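Local coordinates for Alr3790 protein (Anabaena sp., PDB 3HIX) that is of unknown function but has a rhodanese-like domain, a fold whose sulfurtransferase members carry sulfur on a catalytic cysteine, at residues Ala13-Tyr25 / Arg53-Thr65. Numbering follows the deposited sequence.
Sequences AFTILDVRDRSTY and RDIYVYGAGDEQT
Asp18 and Tyr58 meet at the carboxyl ends of strands 15-18 and 55-58, neighbours in the parallel sheet of the rhodanese-like fold. With CG between its own backbone N and carbonyl carbon (chi1 72°), the Tyr58 ring folds across to the other strand and lies with one face over Asp18 CA, while Ile16 CG2 touches its edge at CE2, 3.7 Å away. Its OH gives Asp18 OD2 a weak hydrogen bond and takes a firmer one from Ile30 N. Asp18 suits this buried spot because Arg20 grips it side-on: NE to OD1 (2.9 Å) and NH2 to OD2 (2.7 Å), both through syn lone pairs, while Arg20 N also binds OD1, closing an Asx turn. An asparagine here would probably weaken this grip and leave the buried guanidinium without its countercharge. Packing is tight where Val19 CG2 lies 3.3 Å from Gly59 CA; glycine suits the place, since its lack of a side chain leaves room for the methyl. The other end opens to solvent: exposed Phe14 meets partly exposed Tyr56 obliquely, planes at 64°, and Arg53 NH1 reaches Thr15 OG1 only weakly, its salt bridge going to Glu50. Asp18 to Arg20 form the Asp-Val-Arg motif familiar in rhodanese domains, whereas Gly59 probably occupies the catalytic cysteine's usual place, which is consistent with a retained scaffold that probably lacks the usual sulfur-carrying thiol here.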
ATOM      1  N   ALA A  13      13.264  -7.907   4.067  1.00 61.60           N
ATOM      2  CA  ALA A  13      12.289  -8.992   4.384  1.00 60.73           C
ATOM      3  C   ALA A  13      11.050  -8.870   3.499  1.00 51.84           C
ATOM      4  O   ALA A  13      10.762  -9.760   2.700  1.00 52.54           O
ATOM      5  CB  ALA A  13      11.896  -8.925   5.859  1.00 63.14           C
ATOM      6  N   PHE A  14      10.319  -7.769   3.644  1.00 41.45           N
ATOM      7  CA  PHE A  14       9.121  -7.545   2.841  1.00 32.60           C
ATOM      8  C   PHE A  14       8.863  -6.058   2.627  1.00 27.98           C
ATOM      9  O   PHE A  14       9.306  -5.225   3.413  1.00 29.24           O
ATOM     10  CB  PHE A  14       7.900  -8.192   3.498  1.00 30.86           C
ATOM     11  CG  PHE A  14       7.621  -7.694   4.885  1.00 33.99           C
ATOM     12  CD1 PHE A  14       8.243  -8.272   5.989  1.00 39.03           C
ATOM     13  CD2 PHE A  14       6.737  -6.637   5.090  1.00 29.05           C
ATOM     14  CE1 PHE A  14       7.983  -7.802   7.279  1.00 36.04           C
ATOM     15  CE2 PHE A  14       6.474  -6.163   6.371  1.00 31.15           C
ATOM     16  CZ  PHE A  14       7.098  -6.746   7.467  1.00 33.35           C
ATOM     17  N   THR A  15       8.137  -5.738   1.562  1.00 19.35           N
ATOM     18  CA  THR A  15       7.821  -4.356   1.220  1.00 22.38           C
ATOM     19  C   THR A  15       6.343  -4.091   1.451  1.00 18.47           C
ATOM     20  O   THR A  15       5.506  -4.944   1.183  1.00 19.53           O
ATOM     21  CB  THR A  15       8.161  -4.077  -0.260  1.00 26.65           C
ATOM     22  OG1 THR A  15       9.560  -4.285  -0.469  1.00 33.92           O
ATOM     23  CG2 THR A  15       7.806  -2.648  -0.640  1.00 31.56           C
ATOM     24  N   ILE A  16       6.025  -2.910   1.967  1.00 16.53           N
ATOM     25  CA  ILE A  16       4.637  -2.562   2.234  1.00 16.13           C
ATOM     26  C   ILE A  16       4.182  -1.492   1.244  1.00 13.43           C
ATOM     27  O   ILE A  16       4.862  -0.490   1.047  1.00 20.39           O
ATOM     28  CB  ILE A  16       4.475  -2.061   3.692  1.00 12.74           C
ATOM     29  CG1 ILE A  16       4.931  -3.163   4.657  1.00 18.38           C
ATOM     30  CG2 ILE A  16       3.027  -1.663   3.951  1.00 10.20           C
ATOM     31  CD1 ILE A  16       4.875  -2.773   6.127  1.00 26.30           C
ATOM     32  N   LEU A  17       3.036  -1.724   0.612  1.00 10.78           N
ATOM     33  CA  LEU A  17       2.496  -0.787  -0.373  1.00 17.53           C
ATOM     34  C   LEU A  17       1.173  -0.225   0.104  1.00 16.56           C
ATOM     35  O   LEU A  17       0.308  -0.970   0.565  1.00 13.82           O
ATOM     36  CB  LEU A  17       2.288  -1.482  -1.725  1.00 17.73           C
ATOM     37  CG  LEU A  17       3.489  -2.194  -2.360  1.00 21.58           C
ATOM     38  CD1 LEU A  17       3.117  -2.619  -3.774  1.00 21.71           C
ATOM     39  CD2 LEU A  17       4.710  -1.277  -2.393  1.00 17.30           C
ATOM     40  N   ASP A  18       1.031   1.094   0.006  1.00 16.88           N
ATOM     41  CA  ASP A  18      -0.186   1.795   0.405  1.00 15.96           C
ATOM     42  C   ASP A  18      -0.847   2.133  -0.932  1.00 11.98           C
ATOM     43  O   ASP A  18      -0.313   2.932  -1.692  1.00 17.98           O
ATOM     44  CB  ASP A  18       0.167   3.088   1.167  1.00 15.82           C
ATOM     45  CG  ASP A  18      -1.052   3.783   1.753  1.00 18.11           C
ATOM     46  OD1 ASP A  18      -2.152   3.665   1.172  1.00 16.99           O
ATOM     47  OD2 ASP A  18      -0.909   4.471   2.789  1.00 19.79           O
ATOM     48  N   VAL A  19      -1.988   1.515  -1.222  1.00 13.81           N
ATOM     49  CA  VAL A  19      -2.686   1.734  -2.491  1.00 14.26           C
ATOM     50  C   VAL A  19      -3.795   2.779  -2.428  1.00 22.16           C
ATOM     51  O   VAL A  19      -4.546   2.961  -3.389  1.00 21.03           O
ATOM     52  CB  VAL A  19      -3.276   0.409  -3.042  1.00 19.36           C
ATOM     53  CG1 VAL A  19      -2.155  -0.551  -3.354  1.00 20.88           C
ATOM     54  CG2 VAL A  19      -4.255  -0.210  -2.039  1.00 21.89           C
ATOM     55  N   ARG A  20      -3.898   3.471  -1.301  1.00 18.70           N
ATOM     56  CA  ARG A  20      -4.905   4.517  -1.166  1.00 17.18           C
ATOM     57  C   ARG A  20      -4.473   5.751  -1.950  1.00 24.78           C
ATOM     58  O   ARG A  20      -3.352   5.827  -2.452  1.00 19.76           O
ATOM     59  CB  ARG A  20      -5.085   4.898   0.307  1.00 14.71           C
ATOM     60  CG  ARG A  20      -5.530   3.734   1.190  1.00 17.16           C
ATOM     61  CD  ARG A  20      -5.490   4.120   2.659  1.00 16.76           C
ATOM     62  NE  ARG A  20      -4.160   4.574   3.053  1.00 14.01           N
ATOM     63  CZ  ARG A  20      -3.901   5.261   4.164  1.00 18.57           C
ATOM     64  NH1 ARG A  20      -4.881   5.565   5.002  1.00 19.94           N
ATOM     65  NH2 ARG A  20      -2.671   5.691   4.413  1.00 15.45           N
ATOM     66  N   ASP A  21      -5.377   6.719  -2.044  1.00 25.33           N
ATOM     67  CA  ASP A  21      -5.113   7.973  -2.736  1.00 26.79           C
ATOM     68  C   ASP A  21      -3.880   8.606  -2.087  1.00 21.22           C
ATOM     69  O   ASP A  21      -3.740   8.571  -0.866  1.00 23.71           O
ATOM     70  CB  ASP A  21      -6.318   8.896  -2.572  1.00 28.23           C
ATOM     71  CG  ASP A  21      -6.487   9.849  -3.728  1.00 39.03           C
ATOM     72  OD1 ASP A  21      -6.704   9.375  -4.861  1.00 41.73           O
ATOM     73  OD2 ASP A  21      -6.409  11.073  -3.499  1.00 44.28           O
ATOM     74  N   ARG A  22      -2.994   9.180  -2.893  1.00 22.72           N
ATOM     75  CA  ARG A  22      -1.785   9.804  -2.362  1.00 23.94           C
ATOM     76  C   ARG A  22      -2.087  10.869  -1.308  1.00 27.15           C
ATOM     77  O   ARG A  22      -1.294  11.083  -0.385  1.00 22.99           O
ATOM     78  CB  ARG A  22      -0.959  10.422  -3.497  1.00 27.94           C
ATOM     79  CG  ARG A  22       0.255  11.239  -3.028  1.00 33.59           C
ATOM     80  CD  ARG A  22       1.170  10.425  -2.118  1.00 29.33           C
ATOM     81  NE  ARG A  22       2.151  11.252  -1.419  1.00 37.34           N
ATOM     82  CZ  ARG A  22       3.416  11.407  -1.795  1.00 43.09           C
ATOM     83  NH1 ARG A  22       3.873  10.788  -2.876  1.00 44.73           N
ATOM     84  NH2 ARG A  22       4.228  12.173  -1.078  1.00 49.36           N
ATOM     85  N   SER A  23      -3.230  11.536  -1.449  1.00 25.56           N
ATOM     86  CA  SER A  23      -3.627  12.574  -0.504  1.00 28.39           C
ATOM     87  C   SER A  23      -3.838  11.929   0.857  1.00 23.14           C
ATOM     88  O   SER A  23      -3.538  12.521   1.892  1.00 20.99           O
ATOM     89  CB  SER A  23      -4.932  13.240  -0.952  1.00 30.40           C
ATOM     90  OG  SER A  23      -6.036  12.359  -0.789  1.00 35.28           O
ATOM     91  N   THR A  24      -4.366  10.711   0.836  1.00 20.32           N
ATOM     92  CA  THR A  24      -4.634   9.952   2.042  1.00 23.17           C
ATOM     93  C   THR A  24      -3.312   9.492   2.645  1.00 18.01           C
ATOM     94  O   THR A  24      -3.108   9.565   3.855  1.00 17.78           O
ATOM     95  CB  THR A  24      -5.512   8.727   1.722  1.00 27.48           C
ATOM     96  OG1 THR A  24      -6.716   9.161   1.081  1.00 33.91           O
ATOM     97  CG2 THR A  24      -5.864   7.976   2.992  1.00 22.21           C
ATOM     98  N   TYR A  25      -2.416   9.027   1.785  1.00 19.90           N
ATOM     99  CA  TYR A  25      -1.102   8.569   2.211  1.00 18.77           C
ATOM    100  C   TYR A  25      -0.414   9.681   3.010  1.00 14.97           C
ATOM    101  O   TYR A  25       0.116   9.439   4.097  1.00 13.90           O
ATOM    102  CB  TYR A  25      -0.292   8.173   0.969  1.00 16.14           C
ATOM    103  CG  TYR A  25       1.160   7.809   1.197  1.00 15.00           C
ATOM    104  CD1 TYR A  25       2.156   8.784   1.145  1.00 14.07           C
ATOM    105  CD2 TYR A  25       1.545   6.479   1.409  1.00 16.84           C
ATOM    106  CE1 TYR A  25       3.507   8.445   1.291  1.00 16.78           C
ATOM    107  CE2 TYR A  25       2.892   6.130   1.556  1.00 18.63           C
ATOM    108  CZ  TYR A  25       3.865   7.117   1.494  1.00 19.72           C
ATOM    109  OH  TYR A  25       5.195   6.774   1.615  1.00 18.20           O
ATOM    110  N   ARG A  53       9.705 -10.664  -4.886  1.00 23.88           N
ATOM    111  CA  ARG A  53       9.668  -9.955  -3.609  1.00 28.55           C
ATOM    112  C   ARG A  53       8.365 -10.098  -2.823  1.00 22.58           C
ATOM    113  O   ARG A  53       7.277  -9.991  -3.382  1.00 28.65           O
ATOM    114  CB  ARG A  53       9.953  -8.463  -3.836  1.00 39.60           C
ATOM    115  CG  ARG A  53       9.637  -7.574  -2.632  1.00 46.28           C
ATOM    116  CD  ARG A  53      10.175  -6.163  -2.804  1.00 52.31           C
ATOM    117  NE  ARG A  53      11.628  -6.157  -2.953  1.00 58.36           N
ATOM    118  CZ  ARG A  53      12.384  -5.064  -2.903  1.00 63.38           C
ATOM    119  NH1 ARG A  53      11.833  -3.874  -2.705  1.00 63.65           N
ATOM    120  NH2 ARG A  53      13.697  -5.163  -3.049  1.00 64.07           N
ATOM    121  N   ASP A  54       8.493 -10.342  -1.520  1.00 19.16           N
ATOM    122  CA  ASP A  54       7.337 -10.455  -0.634  1.00 21.14           C
ATOM    123  C   ASP A  54       6.731  -9.071  -0.523  1.00 19.33           C
ATOM    124  O   ASP A  54       7.384  -8.142  -0.049  1.00 20.40           O
ATOM    125  CB  ASP A  54       7.751 -10.907   0.764  1.00 24.99           C
ATOM    126  CG  ASP A  54       7.734 -12.401   0.920  1.00 40.17           C
ATOM    127  OD1 ASP A  54       8.579 -13.071   0.298  1.00 47.00           O
ATOM    128  OD2 ASP A  54       6.869 -12.902   1.664  1.00 43.57           O
ATOM    129  N   ILE A  55       5.479  -8.938  -0.943  1.00 25.34           N
ATOM    130  CA  ILE A  55       4.799  -7.653  -0.907  1.00 24.82           C
ATOM    131  C   ILE A  55       3.552  -7.703  -0.044  1.00 24.01           C
ATOM    132  O   ILE A  55       2.772  -8.652  -0.101  1.00 23.80           O
ATOM    133  CB  ILE A  55       4.413  -7.206  -2.333  1.00 25.59           C
ATOM    134  CG1 ILE A  55       5.680  -7.080  -3.182  1.00 28.31           C
ATOM    135  CG2 ILE A  55       3.676  -5.878  -2.294  1.00 33.84           C
ATOM    136  CD1 ILE A  55       5.422  -6.870  -4.652  1.00 28.27           C
ATOM    137  N   TYR A  56       3.376  -6.674   0.770  1.00 16.61           N
ATOM    138  CA  TYR A  56       2.225  -6.591   1.641  1.00 17.17           C
ATOM    139  C   TYR A  56       1.509  -5.300   1.291  1.00 22.68           C
ATOM    140  O   TYR A  56       2.106  -4.223   1.268  1.00 25.53           O
ATOM    141  CB  TYR A  56       2.691  -6.650   3.092  1.00 14.66           C
ATOM    142  CG  TYR A  56       3.221  -8.029   3.421  1.00 24.74           C
ATOM    143  CD1 TYR A  56       2.437  -8.952   4.115  1.00 35.52           C
ATOM    144  CD2 TYR A  56       4.461  -8.451   2.937  1.00 31.18           C
ATOM    145  CE1 TYR A  56       2.874 -10.267   4.309  1.00 44.77           C
ATOM    146  CE2 TYR A  56       4.904  -9.760   3.120  1.00 38.48           C
ATOM    147  CZ  TYR A  56       4.105 -10.663   3.804  1.00 48.35           C
ATOM    148  OH  TYR A  56       4.523 -11.968   3.954  1.00 54.17           O
ATOM    149  N   VAL A  57       0.228  -5.426   0.976  1.00 18.14           N
ATOM    150  CA  VAL A  57      -0.550  -4.272   0.574  1.00 12.53           C
ATOM    151  C   VAL A  57      -1.732  -3.969   1.468  1.00 16.85           C
ATOM    152  O   VAL A  57      -2.319  -4.863   2.085  1.00 14.83           O
ATOM    153  CB  VAL A  57      -1.096  -4.455  -0.861  1.00 24.67           C
ATOM    154  CG1 VAL A  57       0.013  -4.888  -1.796  1.00 22.78           C
ATOM    155  CG2 VAL A  57      -2.199  -5.476  -0.858  1.00 35.64           C
ATOM    156  N   TYR A  58      -2.069  -2.688   1.530  1.00 12.99           N
ATOM    157  CA  TYR A  58      -3.217  -2.236   2.286  1.00 12.93           C
ATOM    158  C   TYR A  58      -3.791  -1.044   1.548  1.00 17.12           C
ATOM    159  O   TYR A  58      -3.063  -0.253   0.944  1.00 15.21           O
ATOM    160  CB  TYR A  58      -2.840  -1.871   3.744  1.00 14.33           C
ATOM    161  CG  TYR A  58      -2.042  -0.597   3.941  1.00 16.42           C
ATOM    162  CD1 TYR A  58      -2.674   0.602   4.273  1.00 12.91           C
ATOM    163  CD2 TYR A  58      -0.651  -0.604   3.857  1.00 17.23           C
ATOM    164  CE1 TYR A  58      -1.937   1.764   4.525  1.00 11.56           C
ATOM    165  CE2 TYR A  58       0.095   0.550   4.103  1.00 14.65           C
ATOM    166  CZ  TYR A  58      -0.553   1.728   4.435  1.00 14.48           C
ATOM    167  OH  TYR A  58       0.182   2.864   4.659  1.00 19.30           O
ATOM    168  N   GLY A  59      -5.112  -0.959   1.545  1.00 19.46           N
ATOM    169  CA  GLY A  59      -5.787   0.145   0.900  1.00 24.10           C
ATOM    170  C   GLY A  59      -6.838   0.615   1.881  1.00 23.20           C
ATOM    171  O   GLY A  59      -6.747   0.314   3.066  1.00 17.29           O
ATOM    172  N   ALA A  60      -7.836   1.343   1.395  1.00 19.50           N
ATOM    173  CA  ALA A  60      -8.903   1.848   2.245  1.00 25.08           C
ATOM    174  C   ALA A  60     -10.099   0.907   2.217  1.00 32.04           C
ATOM    175  O   ALA A  60     -11.068   1.145   1.499  1.00 42.82           O
ATOM    176  CB  ALA A  60      -9.313   3.228   1.774  1.00 24.19           C
ATOM    177  N   GLY A  61     -10.018  -0.165   2.997  1.00 28.77           N
ATOM    178  CA  GLY A  61     -11.091  -1.140   3.051  1.00 24.18           C
ATOM    179  C   GLY A  61     -10.689  -2.462   2.424  1.00 26.15           C
ATOM    180  O   GLY A  61      -9.743  -2.521   1.636  1.00 22.50           O
ATOM    181  N   ASP A  62     -11.403  -3.528   2.772  1.00 24.55           N
ATOM    182  CA  ASP A  62     -11.121  -4.858   2.230  1.00 27.94           C
ATOM    183  C   ASP A  62     -11.257  -4.897   0.711  1.00 26.19           C
ATOM    184  O   ASP A  62     -10.451  -5.527   0.030  1.00 23.97           O
ATOM    185  CB  ASP A  62     -12.083  -5.894   2.823  1.00 30.68           C
ATOM    186  CG  ASP A  62     -11.917  -6.062   4.315  1.00 48.81           C
ATOM    187  OD1 ASP A  62     -11.412  -5.125   4.970  1.00 58.29           O
ATOM    188  OD2 ASP A  62     -12.308  -7.127   4.838  1.00 55.79           O
ATOM    189  N   GLU A  63     -12.276  -4.221   0.183  1.00 20.53           N
ATOM    190  CA  GLU A  63     -12.514  -4.228  -1.257  1.00 16.82           C
ATOM    191  C   GLU A  63     -11.351  -3.686  -2.081  1.00 20.60           C
ATOM    192  O   GLU A  63     -10.889  -4.342  -3.014  1.00 18.45           O
ATOM    193  CB  GLU A  63     -13.791  -3.446  -1.607  1.00 19.85           C
ATOM    194  CG  GLU A  63     -14.259  -3.704  -3.041  1.00 26.56           C
ATOM    195  CD  GLU A  63     -15.377  -2.777  -3.492  1.00 39.67           C
ATOM    196  OE1 GLU A  63     -16.228  -2.407  -2.653  1.00 43.17           O
ATOM    197  OE2 GLU A  63     -15.410  -2.432  -4.693  1.00 35.79           O
ATOM    198  N   GLN A  64     -10.891  -2.481  -1.757  1.00 19.86           N
ATOM    199  CA  GLN A  64      -9.780  -1.896  -2.494  1.00 15.80           C
ATOM    200  C   GLN A  64      -8.510  -2.721  -2.294  1.00 17.97           C
ATOM    201  O   GLN A  64      -7.706  -2.873  -3.211  1.00 22.17           O
ATOM    202  CB  GLN A  64      -9.554  -0.449  -2.054  1.00 18.80           C
ATOM    203  CG  GLN A  64      -8.345   0.215  -2.678  1.00 27.48           C
ATOM    204  CD  GLN A  64      -8.229   1.683  -2.301  1.00 33.27           C
ATOM    205  OE1 GLN A  64      -8.771   2.552  -2.984  1.00 42.17           O
ATOM    206  NE2 GLN A  64      -7.533   1.963  -1.204  1.00 25.66           N
ATOM    207  N   THR A  65      -8.327  -3.254  -1.091  1.00 16.95           N
ATOM    208  CA  THR A  65      -7.153  -4.069  -0.799  1.00 17.17           C
ATOM    209  C   THR A  65      -7.152  -5.290  -1.720  1.00 19.53           C
ATOM    210  O   THR A  65      -6.175  -5.543  -2.419  1.00 17.51           O
ATOM    211  CB  THR A  65      -7.149  -4.489   0.686  1.00 18.63           C
ATOM    212  OG1 THR A  65      -7.055  -3.310   1.494  1.00 21.58           O
ATOM    213  CG2 THR A  65      -5.968  -5.383   1.007  1.00 14.60           C
TER